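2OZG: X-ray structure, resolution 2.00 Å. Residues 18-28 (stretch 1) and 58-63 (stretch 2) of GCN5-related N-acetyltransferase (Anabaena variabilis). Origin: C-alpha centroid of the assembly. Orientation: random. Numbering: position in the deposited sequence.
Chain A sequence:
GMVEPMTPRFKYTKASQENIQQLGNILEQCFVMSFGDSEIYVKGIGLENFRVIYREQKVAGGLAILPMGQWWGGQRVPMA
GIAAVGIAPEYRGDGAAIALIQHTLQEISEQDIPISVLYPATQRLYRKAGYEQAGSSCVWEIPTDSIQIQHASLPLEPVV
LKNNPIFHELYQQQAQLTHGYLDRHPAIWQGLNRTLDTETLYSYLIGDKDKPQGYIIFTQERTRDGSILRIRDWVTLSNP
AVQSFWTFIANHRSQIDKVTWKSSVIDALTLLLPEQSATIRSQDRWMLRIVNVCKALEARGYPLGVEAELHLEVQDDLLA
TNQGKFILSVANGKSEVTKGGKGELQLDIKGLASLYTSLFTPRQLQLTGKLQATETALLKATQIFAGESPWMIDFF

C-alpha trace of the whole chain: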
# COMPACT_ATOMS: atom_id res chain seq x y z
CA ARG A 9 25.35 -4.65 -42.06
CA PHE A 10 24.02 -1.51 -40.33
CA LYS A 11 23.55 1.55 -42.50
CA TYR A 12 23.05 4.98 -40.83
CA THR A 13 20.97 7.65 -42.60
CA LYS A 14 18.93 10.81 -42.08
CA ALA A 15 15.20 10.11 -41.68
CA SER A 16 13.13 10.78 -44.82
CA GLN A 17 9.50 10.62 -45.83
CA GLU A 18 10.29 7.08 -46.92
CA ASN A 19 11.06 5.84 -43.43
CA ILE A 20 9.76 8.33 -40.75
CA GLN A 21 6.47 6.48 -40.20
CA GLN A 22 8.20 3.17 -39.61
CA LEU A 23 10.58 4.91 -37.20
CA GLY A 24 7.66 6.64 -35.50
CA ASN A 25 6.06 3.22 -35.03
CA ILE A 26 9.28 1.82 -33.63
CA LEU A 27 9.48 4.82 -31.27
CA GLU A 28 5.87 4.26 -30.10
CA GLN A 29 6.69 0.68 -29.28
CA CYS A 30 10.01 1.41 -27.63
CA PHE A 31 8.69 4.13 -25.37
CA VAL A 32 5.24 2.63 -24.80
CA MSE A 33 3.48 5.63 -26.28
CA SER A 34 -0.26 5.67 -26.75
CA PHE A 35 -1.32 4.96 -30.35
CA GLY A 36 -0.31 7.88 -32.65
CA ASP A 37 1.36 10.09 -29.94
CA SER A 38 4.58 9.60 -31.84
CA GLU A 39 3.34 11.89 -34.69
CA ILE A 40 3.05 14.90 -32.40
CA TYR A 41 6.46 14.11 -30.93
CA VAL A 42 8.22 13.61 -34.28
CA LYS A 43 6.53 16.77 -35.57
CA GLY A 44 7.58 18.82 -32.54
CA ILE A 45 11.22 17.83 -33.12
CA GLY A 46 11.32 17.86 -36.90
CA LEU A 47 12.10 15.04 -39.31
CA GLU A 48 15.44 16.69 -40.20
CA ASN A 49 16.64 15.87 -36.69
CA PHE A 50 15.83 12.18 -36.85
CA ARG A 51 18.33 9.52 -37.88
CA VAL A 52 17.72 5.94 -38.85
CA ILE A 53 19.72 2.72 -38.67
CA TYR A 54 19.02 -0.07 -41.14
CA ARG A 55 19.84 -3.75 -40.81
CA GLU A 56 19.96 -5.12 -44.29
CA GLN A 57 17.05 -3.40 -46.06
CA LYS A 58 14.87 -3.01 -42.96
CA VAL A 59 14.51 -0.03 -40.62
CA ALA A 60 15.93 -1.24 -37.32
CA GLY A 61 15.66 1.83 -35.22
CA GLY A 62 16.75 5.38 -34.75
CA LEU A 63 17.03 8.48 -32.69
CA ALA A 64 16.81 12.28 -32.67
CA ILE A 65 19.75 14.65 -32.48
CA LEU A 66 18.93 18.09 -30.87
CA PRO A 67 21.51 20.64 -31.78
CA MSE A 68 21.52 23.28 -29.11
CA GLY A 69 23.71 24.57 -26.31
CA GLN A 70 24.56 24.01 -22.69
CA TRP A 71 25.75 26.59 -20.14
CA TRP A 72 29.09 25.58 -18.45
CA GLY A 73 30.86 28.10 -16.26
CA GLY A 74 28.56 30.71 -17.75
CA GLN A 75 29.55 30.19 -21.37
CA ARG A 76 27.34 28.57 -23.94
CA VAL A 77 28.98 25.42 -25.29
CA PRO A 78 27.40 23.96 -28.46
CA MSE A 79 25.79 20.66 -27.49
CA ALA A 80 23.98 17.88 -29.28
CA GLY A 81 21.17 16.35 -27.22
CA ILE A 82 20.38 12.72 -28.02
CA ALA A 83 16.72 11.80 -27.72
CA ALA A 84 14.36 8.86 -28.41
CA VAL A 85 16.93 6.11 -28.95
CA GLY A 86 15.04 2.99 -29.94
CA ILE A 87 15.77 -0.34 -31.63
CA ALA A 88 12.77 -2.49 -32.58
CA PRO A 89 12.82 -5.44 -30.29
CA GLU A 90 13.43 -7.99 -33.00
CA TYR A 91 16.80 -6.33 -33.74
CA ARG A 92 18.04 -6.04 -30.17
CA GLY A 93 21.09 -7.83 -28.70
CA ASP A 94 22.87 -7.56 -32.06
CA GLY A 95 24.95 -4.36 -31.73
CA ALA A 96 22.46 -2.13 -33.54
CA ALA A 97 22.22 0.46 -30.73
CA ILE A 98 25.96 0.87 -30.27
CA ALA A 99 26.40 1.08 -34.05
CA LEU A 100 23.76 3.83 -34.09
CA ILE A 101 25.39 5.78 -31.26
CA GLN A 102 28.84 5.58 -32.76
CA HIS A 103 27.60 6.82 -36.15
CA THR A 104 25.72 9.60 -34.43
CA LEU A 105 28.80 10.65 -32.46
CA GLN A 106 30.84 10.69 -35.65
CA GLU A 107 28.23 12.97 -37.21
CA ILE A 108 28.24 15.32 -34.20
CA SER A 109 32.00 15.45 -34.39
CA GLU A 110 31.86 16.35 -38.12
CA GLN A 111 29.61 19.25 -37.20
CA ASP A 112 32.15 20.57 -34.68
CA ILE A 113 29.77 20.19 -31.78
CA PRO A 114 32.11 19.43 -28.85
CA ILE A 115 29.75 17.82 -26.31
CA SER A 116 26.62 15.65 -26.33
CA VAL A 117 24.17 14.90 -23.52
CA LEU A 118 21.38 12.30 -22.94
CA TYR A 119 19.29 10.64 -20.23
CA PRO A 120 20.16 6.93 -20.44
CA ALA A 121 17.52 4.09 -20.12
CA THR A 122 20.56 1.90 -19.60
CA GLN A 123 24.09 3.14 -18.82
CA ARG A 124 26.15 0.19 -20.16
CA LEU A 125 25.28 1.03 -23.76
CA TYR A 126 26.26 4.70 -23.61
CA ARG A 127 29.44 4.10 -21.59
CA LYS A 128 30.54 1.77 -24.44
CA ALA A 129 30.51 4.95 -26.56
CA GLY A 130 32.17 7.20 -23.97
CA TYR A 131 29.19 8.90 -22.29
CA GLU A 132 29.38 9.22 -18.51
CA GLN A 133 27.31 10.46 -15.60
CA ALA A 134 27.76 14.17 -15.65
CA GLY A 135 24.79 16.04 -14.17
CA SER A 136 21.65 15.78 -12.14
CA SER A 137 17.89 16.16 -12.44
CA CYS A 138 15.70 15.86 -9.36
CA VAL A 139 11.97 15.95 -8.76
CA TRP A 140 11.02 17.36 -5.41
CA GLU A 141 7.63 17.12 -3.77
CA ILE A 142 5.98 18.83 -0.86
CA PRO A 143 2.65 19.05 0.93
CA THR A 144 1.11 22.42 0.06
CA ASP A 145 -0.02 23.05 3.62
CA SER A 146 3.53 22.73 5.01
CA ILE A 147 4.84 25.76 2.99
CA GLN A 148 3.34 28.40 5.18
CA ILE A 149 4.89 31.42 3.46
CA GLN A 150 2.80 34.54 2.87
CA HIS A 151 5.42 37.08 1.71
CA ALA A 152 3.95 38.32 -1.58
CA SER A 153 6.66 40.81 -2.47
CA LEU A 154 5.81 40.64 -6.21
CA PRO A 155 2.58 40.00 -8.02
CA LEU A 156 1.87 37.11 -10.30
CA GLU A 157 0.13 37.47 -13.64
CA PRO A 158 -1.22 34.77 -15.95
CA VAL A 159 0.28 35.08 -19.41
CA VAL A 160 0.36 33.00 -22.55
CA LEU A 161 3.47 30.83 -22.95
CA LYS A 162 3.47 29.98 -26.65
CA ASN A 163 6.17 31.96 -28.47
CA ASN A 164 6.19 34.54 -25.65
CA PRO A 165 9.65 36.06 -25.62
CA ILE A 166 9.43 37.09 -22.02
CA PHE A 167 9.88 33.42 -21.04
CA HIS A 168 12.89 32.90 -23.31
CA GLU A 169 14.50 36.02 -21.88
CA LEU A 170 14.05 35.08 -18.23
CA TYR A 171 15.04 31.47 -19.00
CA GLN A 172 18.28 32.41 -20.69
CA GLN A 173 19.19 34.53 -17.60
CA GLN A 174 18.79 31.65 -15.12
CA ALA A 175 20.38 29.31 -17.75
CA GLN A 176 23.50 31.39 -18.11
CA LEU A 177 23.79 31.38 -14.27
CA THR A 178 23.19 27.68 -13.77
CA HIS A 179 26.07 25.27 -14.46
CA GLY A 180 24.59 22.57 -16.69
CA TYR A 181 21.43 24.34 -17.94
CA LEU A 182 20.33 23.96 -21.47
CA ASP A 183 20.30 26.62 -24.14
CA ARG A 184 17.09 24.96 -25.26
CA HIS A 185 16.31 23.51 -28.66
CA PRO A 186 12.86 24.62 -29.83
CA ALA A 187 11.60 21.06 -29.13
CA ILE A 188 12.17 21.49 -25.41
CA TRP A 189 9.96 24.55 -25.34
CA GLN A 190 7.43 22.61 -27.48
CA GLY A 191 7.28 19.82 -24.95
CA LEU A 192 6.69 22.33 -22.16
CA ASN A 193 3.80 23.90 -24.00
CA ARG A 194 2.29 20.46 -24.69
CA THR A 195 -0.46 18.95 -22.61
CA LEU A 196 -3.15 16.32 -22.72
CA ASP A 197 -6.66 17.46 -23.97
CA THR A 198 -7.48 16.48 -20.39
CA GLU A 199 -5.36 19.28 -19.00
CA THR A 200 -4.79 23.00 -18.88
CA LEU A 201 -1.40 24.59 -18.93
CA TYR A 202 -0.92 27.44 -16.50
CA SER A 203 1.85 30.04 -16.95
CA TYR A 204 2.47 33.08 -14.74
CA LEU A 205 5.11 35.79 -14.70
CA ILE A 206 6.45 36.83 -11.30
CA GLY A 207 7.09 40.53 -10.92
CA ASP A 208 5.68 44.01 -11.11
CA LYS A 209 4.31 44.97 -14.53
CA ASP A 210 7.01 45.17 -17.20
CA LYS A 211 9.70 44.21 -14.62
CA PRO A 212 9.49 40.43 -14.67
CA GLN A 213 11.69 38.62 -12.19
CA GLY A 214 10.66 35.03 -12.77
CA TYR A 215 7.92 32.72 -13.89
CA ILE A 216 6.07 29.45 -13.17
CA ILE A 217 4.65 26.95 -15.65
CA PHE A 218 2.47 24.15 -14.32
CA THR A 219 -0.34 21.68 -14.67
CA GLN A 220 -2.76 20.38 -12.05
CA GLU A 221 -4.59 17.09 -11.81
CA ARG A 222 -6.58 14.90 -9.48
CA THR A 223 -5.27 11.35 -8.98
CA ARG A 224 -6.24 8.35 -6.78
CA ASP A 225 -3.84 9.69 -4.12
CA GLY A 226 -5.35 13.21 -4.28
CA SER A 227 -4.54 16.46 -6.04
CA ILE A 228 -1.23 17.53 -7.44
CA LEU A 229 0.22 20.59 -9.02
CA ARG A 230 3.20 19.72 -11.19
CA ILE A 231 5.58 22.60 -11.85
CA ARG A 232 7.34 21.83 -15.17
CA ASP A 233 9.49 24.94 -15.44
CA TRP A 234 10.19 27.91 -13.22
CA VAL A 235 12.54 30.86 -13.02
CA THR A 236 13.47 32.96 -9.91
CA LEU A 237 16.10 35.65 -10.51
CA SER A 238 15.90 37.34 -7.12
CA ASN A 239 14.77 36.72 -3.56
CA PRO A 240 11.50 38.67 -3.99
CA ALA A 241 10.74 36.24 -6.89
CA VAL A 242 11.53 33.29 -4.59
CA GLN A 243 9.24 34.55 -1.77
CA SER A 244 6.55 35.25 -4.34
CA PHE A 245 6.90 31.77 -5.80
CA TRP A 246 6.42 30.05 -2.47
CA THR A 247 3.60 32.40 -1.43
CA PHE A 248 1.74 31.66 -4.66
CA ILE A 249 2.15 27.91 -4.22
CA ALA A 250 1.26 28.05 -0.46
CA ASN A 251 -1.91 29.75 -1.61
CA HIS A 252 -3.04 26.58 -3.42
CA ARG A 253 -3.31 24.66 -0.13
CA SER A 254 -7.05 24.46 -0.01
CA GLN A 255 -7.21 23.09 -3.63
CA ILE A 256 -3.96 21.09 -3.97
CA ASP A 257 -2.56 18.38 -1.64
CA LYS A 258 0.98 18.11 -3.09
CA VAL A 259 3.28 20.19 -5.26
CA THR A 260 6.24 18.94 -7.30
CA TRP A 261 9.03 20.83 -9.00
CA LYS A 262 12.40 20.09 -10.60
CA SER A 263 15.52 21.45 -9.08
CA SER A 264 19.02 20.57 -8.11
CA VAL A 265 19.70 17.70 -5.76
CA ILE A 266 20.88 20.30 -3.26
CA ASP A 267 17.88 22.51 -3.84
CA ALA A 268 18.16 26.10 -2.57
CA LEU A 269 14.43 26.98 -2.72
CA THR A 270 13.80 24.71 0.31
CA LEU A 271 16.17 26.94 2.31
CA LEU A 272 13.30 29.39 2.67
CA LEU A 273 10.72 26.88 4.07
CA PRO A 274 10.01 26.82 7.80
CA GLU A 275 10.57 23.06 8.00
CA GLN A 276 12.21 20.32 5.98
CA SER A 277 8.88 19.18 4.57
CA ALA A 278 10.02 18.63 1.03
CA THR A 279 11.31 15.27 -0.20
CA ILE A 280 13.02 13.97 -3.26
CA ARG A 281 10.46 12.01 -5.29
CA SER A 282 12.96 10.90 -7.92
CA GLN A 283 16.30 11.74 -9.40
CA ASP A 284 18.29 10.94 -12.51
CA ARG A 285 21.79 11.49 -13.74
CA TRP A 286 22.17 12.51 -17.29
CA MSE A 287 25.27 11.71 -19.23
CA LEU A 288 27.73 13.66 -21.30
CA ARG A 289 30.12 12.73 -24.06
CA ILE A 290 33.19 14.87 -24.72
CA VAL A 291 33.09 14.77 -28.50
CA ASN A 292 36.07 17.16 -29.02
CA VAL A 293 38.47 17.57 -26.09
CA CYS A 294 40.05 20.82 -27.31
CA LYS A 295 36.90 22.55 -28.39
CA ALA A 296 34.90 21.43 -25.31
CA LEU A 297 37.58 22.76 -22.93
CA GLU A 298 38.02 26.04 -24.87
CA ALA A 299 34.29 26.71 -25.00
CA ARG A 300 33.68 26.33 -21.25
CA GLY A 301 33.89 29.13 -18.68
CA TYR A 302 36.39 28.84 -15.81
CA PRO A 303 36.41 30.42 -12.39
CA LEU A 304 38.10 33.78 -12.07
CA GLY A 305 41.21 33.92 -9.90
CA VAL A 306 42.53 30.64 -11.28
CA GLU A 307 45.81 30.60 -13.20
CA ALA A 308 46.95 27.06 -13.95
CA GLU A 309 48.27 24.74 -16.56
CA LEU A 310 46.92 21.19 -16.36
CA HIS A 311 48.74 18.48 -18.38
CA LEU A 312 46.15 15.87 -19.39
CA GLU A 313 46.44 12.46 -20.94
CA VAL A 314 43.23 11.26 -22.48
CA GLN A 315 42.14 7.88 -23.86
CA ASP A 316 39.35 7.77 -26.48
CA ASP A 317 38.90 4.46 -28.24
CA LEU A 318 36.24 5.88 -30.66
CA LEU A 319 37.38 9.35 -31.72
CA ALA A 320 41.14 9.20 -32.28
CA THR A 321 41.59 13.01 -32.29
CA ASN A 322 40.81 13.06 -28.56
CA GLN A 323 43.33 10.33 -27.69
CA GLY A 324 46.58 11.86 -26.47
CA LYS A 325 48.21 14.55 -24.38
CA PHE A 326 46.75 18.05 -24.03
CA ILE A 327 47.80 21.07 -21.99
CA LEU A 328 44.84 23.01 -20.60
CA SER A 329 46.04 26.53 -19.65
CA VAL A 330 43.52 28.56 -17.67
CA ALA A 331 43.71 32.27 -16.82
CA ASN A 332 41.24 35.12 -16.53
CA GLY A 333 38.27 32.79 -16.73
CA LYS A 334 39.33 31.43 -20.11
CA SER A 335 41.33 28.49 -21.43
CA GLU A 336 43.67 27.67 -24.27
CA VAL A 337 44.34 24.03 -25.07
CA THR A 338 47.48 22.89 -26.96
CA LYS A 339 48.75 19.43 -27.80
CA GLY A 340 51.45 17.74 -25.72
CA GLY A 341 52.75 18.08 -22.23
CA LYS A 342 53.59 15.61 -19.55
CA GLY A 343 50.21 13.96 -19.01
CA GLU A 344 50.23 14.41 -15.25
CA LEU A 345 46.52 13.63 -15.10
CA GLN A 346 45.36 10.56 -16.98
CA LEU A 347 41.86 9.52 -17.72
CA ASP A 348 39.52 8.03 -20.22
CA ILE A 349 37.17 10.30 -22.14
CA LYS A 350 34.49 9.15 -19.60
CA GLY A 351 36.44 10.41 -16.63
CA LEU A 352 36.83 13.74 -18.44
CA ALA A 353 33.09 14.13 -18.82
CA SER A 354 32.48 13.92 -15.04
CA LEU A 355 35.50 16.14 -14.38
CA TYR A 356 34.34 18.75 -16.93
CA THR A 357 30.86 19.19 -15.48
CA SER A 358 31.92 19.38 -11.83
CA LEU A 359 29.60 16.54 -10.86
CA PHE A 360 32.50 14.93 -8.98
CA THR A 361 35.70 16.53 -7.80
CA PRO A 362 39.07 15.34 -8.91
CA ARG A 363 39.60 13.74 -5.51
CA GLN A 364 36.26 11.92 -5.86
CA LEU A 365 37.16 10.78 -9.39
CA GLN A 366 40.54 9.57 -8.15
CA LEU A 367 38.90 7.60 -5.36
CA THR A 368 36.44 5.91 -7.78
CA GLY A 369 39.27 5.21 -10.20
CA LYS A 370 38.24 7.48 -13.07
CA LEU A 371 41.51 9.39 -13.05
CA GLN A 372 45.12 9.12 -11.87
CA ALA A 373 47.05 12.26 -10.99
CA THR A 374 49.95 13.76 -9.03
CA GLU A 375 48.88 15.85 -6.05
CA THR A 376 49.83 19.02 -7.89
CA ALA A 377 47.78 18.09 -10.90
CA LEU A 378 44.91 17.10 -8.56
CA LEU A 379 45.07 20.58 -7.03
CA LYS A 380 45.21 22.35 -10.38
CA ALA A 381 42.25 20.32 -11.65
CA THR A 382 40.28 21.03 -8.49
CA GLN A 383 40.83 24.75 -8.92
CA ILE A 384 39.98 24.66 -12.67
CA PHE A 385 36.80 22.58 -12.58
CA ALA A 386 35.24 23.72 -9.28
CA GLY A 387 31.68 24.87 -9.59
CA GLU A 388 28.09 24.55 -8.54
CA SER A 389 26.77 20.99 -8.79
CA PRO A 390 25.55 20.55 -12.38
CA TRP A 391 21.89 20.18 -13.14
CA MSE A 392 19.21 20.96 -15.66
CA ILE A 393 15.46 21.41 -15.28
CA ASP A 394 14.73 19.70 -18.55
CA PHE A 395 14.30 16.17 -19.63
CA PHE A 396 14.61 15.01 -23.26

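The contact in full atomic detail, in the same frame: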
# COMPACT_ATOMS: atom_id res chain seq x y z
N GLU A 18 10.37 8.49 -46.58
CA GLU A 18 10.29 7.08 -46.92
C GLU A 18 10.33 6.19 -45.69
O GLU A 18 9.82 5.06 -45.72
CB GLU A 18 11.43 6.70 -47.85
CG GLU A 18 11.25 5.35 -48.56
CD GLU A 18 10.13 5.34 -49.64
OE1 GLU A 18 9.78 6.43 -50.16
OE2 GLU A 18 9.62 4.23 -49.96
N ASN A 19 10.93 6.67 -44.61
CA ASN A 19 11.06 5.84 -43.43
C ASN A 19 10.59 6.44 -42.09
O ASN A 19 10.67 5.75 -41.11
CB ASN A 19 12.53 5.38 -43.30
CG ASN A 19 13.51 6.57 -43.16
OD1 ASN A 19 13.14 7.63 -42.62
ND2 ASN A 19 14.74 6.38 -43.63
N ILE A 20 10.11 7.68 -42.05
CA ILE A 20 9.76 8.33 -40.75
C ILE A 20 8.52 7.72 -40.05
O ILE A 20 8.38 7.77 -38.83
CB ILE A 20 9.57 9.88 -40.91
CG1 ILE A 20 9.56 10.60 -39.56
CG2 ILE A 20 8.29 10.19 -41.71
CD1 ILE A 20 10.77 10.25 -38.65
N GLN A 21 7.61 7.15 -40.82
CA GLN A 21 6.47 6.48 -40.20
C GLN A 21 6.86 5.19 -39.52
O GLN A 21 6.30 4.87 -38.48
CB GLN A 21 5.42 6.11 -41.20
CG GLN A 21 4.59 7.25 -41.66
CD GLN A 21 3.69 6.82 -42.77
OE1 GLN A 21 2.47 6.84 -42.63
NE2 GLN A 21 4.28 6.37 -43.89
N GLN A 22 7.71 4.39 -40.18
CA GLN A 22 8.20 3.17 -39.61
C GLN A 22 8.94 3.55 -38.37
O GLN A 22 8.73 2.91 -37.38
CB GLN A 22 9.18 2.42 -40.50
CG GLN A 22 8.56 1.61 -41.61
CD GLN A 22 9.37 1.66 -42.88
OE1 GLN A 22 9.34 2.65 -43.60
NE2 GLN A 22 10.06 0.58 -43.19
N LEU A 23 9.82 4.56 -38.42
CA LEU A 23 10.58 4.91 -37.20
C LEU A 23 9.62 5.34 -36.10
O LEU A 23 9.77 4.97 -34.96
CB LEU A 23 11.60 6.01 -37.51
CG LEU A 23 12.42 6.55 -36.33
CD1 LEU A 23 13.30 5.44 -35.66
CD2 LEU A 23 13.28 7.74 -36.76
N GLY A 24 8.64 6.16 -36.45
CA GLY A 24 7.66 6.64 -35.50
C GLY A 24 6.96 5.50 -34.83
O GLY A 24 6.72 5.58 -33.64
N ASN A 25 6.64 4.45 -35.59
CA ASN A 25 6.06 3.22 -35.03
C ASN A 25 7.01 2.52 -34.09
O ASN A 25 6.61 2.02 -33.04
CB ASN A 25 5.76 2.24 -36.14
CG ASN A 25 4.58 2.60 -36.88
OD1 ASN A 25 3.80 3.47 -36.47
ND2 ASN A 25 4.39 1.94 -38.03
N ILE A 26 8.28 2.45 -34.49
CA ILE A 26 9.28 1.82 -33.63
C ILE A 26 9.39 2.61 -32.34
O ILE A 26 9.45 2.02 -31.24
CB ILE A 26 10.67 1.75 -34.30
CG1 ILE A 26 10.65 0.72 -35.41
CG2 ILE A 26 11.72 1.38 -33.28
CD1 ILE A 26 11.88 0.76 -36.26
N LEU A 27 9.41 3.94 -32.46
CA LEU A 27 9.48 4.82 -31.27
C LEU A 27 8.26 4.64 -30.35
O LEU A 27 8.41 4.56 -29.15
CB LEU A 27 9.70 6.28 -31.67
CG LEU A 27 11.05 6.55 -32.37
CD1 LEU A 27 11.32 8.07 -32.40
CD2 LEU A 27 12.30 5.83 -31.75
N GLU A 28 7.06 4.55 -30.92
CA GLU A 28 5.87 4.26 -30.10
C GLU A 28 5.98 2.97 -29.29
O GLU A 28 5.56 2.89 -28.10
CB GLU A 28 4.63 4.15 -30.94
CG GLU A 28 4.16 5.43 -31.42
CD GLU A 28 2.83 5.37 -32.15
OE1 GLU A 28 2.13 4.31 -32.09
OE2 GLU A 28 2.49 6.43 -32.76
N LYS A 58 15.96 -3.35 -43.87
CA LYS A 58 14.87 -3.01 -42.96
C LYS A 58 15.26 -1.93 -41.95
O LYS A 58 16.42 -1.83 -41.56
CB LYS A 58 14.33 -4.27 -42.26
CG LYS A 58 13.80 -5.35 -43.25
CD LYS A 58 12.88 -6.37 -42.53
CE LYS A 58 12.29 -7.42 -43.50
N VAL A 59 14.28 -1.12 -41.55
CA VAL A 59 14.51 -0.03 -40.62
C VAL A 59 14.60 -0.70 -39.28
O VAL A 59 13.64 -1.36 -38.83
CB VAL A 59 13.38 0.99 -40.64
CG1 VAL A 59 13.56 2.05 -39.51
CG2 VAL A 59 13.31 1.67 -42.01
N ALA A 60 15.73 -0.55 -38.61
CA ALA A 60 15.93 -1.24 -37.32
C ALA A 60 15.67 -0.37 -36.12
O ALA A 60 15.38 -0.86 -35.01
CB ALA A 60 17.36 -1.80 -37.26
N GLY A 61 15.83 0.93 -36.31
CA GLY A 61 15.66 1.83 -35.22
C GLY A 61 16.17 3.20 -35.57
O GLY A 61 16.45 3.50 -36.75
N GLY A 62 16.32 4.03 -34.54
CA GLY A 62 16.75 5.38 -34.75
C GLY A 62 16.77 6.24 -33.52
O GLY A 62 16.60 5.78 -32.41
N LEU A 63 17.02 7.52 -33.75
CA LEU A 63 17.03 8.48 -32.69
C LEU A 63 16.83 9.89 -33.27
O LEU A 63 16.75 10.08 -34.50
CB LEU A 63 18.35 8.34 -31.86
CG LEU A 63 19.69 8.39 -32.66
CD1 LEU A 63 19.97 9.75 -33.26
CD2 LEU A 63 20.88 8.03 -31.84

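The contact is a helix laid across a strand, and it is held by packing alone: no hydrogen bond joins the two stretches. The axes of helix 20-28 and strand 58-63 approach to 8.1 Å and cross at 74° between their N-to-C directions. The total area buried is modest, 349 Å².

Glu18 stays out of reach, and the contact opens at Asn19, the N-cap position. Its side chain makes no capping bond; OD1 and ND2 find their partners outside the two stretches. What Asn19 gives the strand is aliphatic: its CB lies 4.0 Å from CG2 of Val59. Its backbone serves the helix, with Leu23 N donating to Asn19 O at 3.1 Å.

Ile20 and Gln21 make no contact. Gln22, an exposed residue, points toward the strand, and its side chain packs against Val59, covering part of the valine. Val59 thus lies under three residues of stretch 1, Asn19, Gln22 and Ile26, and gives up 89 Å², more than any other residue here.

Leu23 follows another rule. Its CA-to-CB bond runs sideways, but with chi1 t and chi2 p the end of the side chain comes nearer, placing CD1 3.5 Å from Gly62 N and 3.6 Å from Gly61 C. The leucine packs directly on bare backbone. An ideal CB on Gly62 would point toward the helix and fall 2.6 Å from Leu23 CD1, a clash, so the missing side chain is what makes room for the methyl. Gly61 is a different case: its CB would point away, and its backbone angles, 168/-167, would jam that atom against the carbonyl O of Ala60. At Gly62 a CB would clash with Leu23 as it is placed here; at Gly61 the backbone angles by themselves call for glycine.

Gly24 and Asn25 do not touch the strand. Ile26, one turn on from Gln22 and bonded to it through Ile26 N and Gln22 O at 3.0 Å, points toward the strand again. Its m, t rotamer extends CD1 to 3.9 Å from Val59 CG1, the apolar side-chain pair of the contact, and the same CD1 lies 3.8 Å from Val59 O and 4.0 Å from Gly61 N.

Leu27 closes the contact lightly, its CD2 4.4 Å from Gly62 O, while Glu28 is out of reach. The contacting positions, 19, 22, 23, 26 and 27, follow the three-and-four spacing of a single helix face.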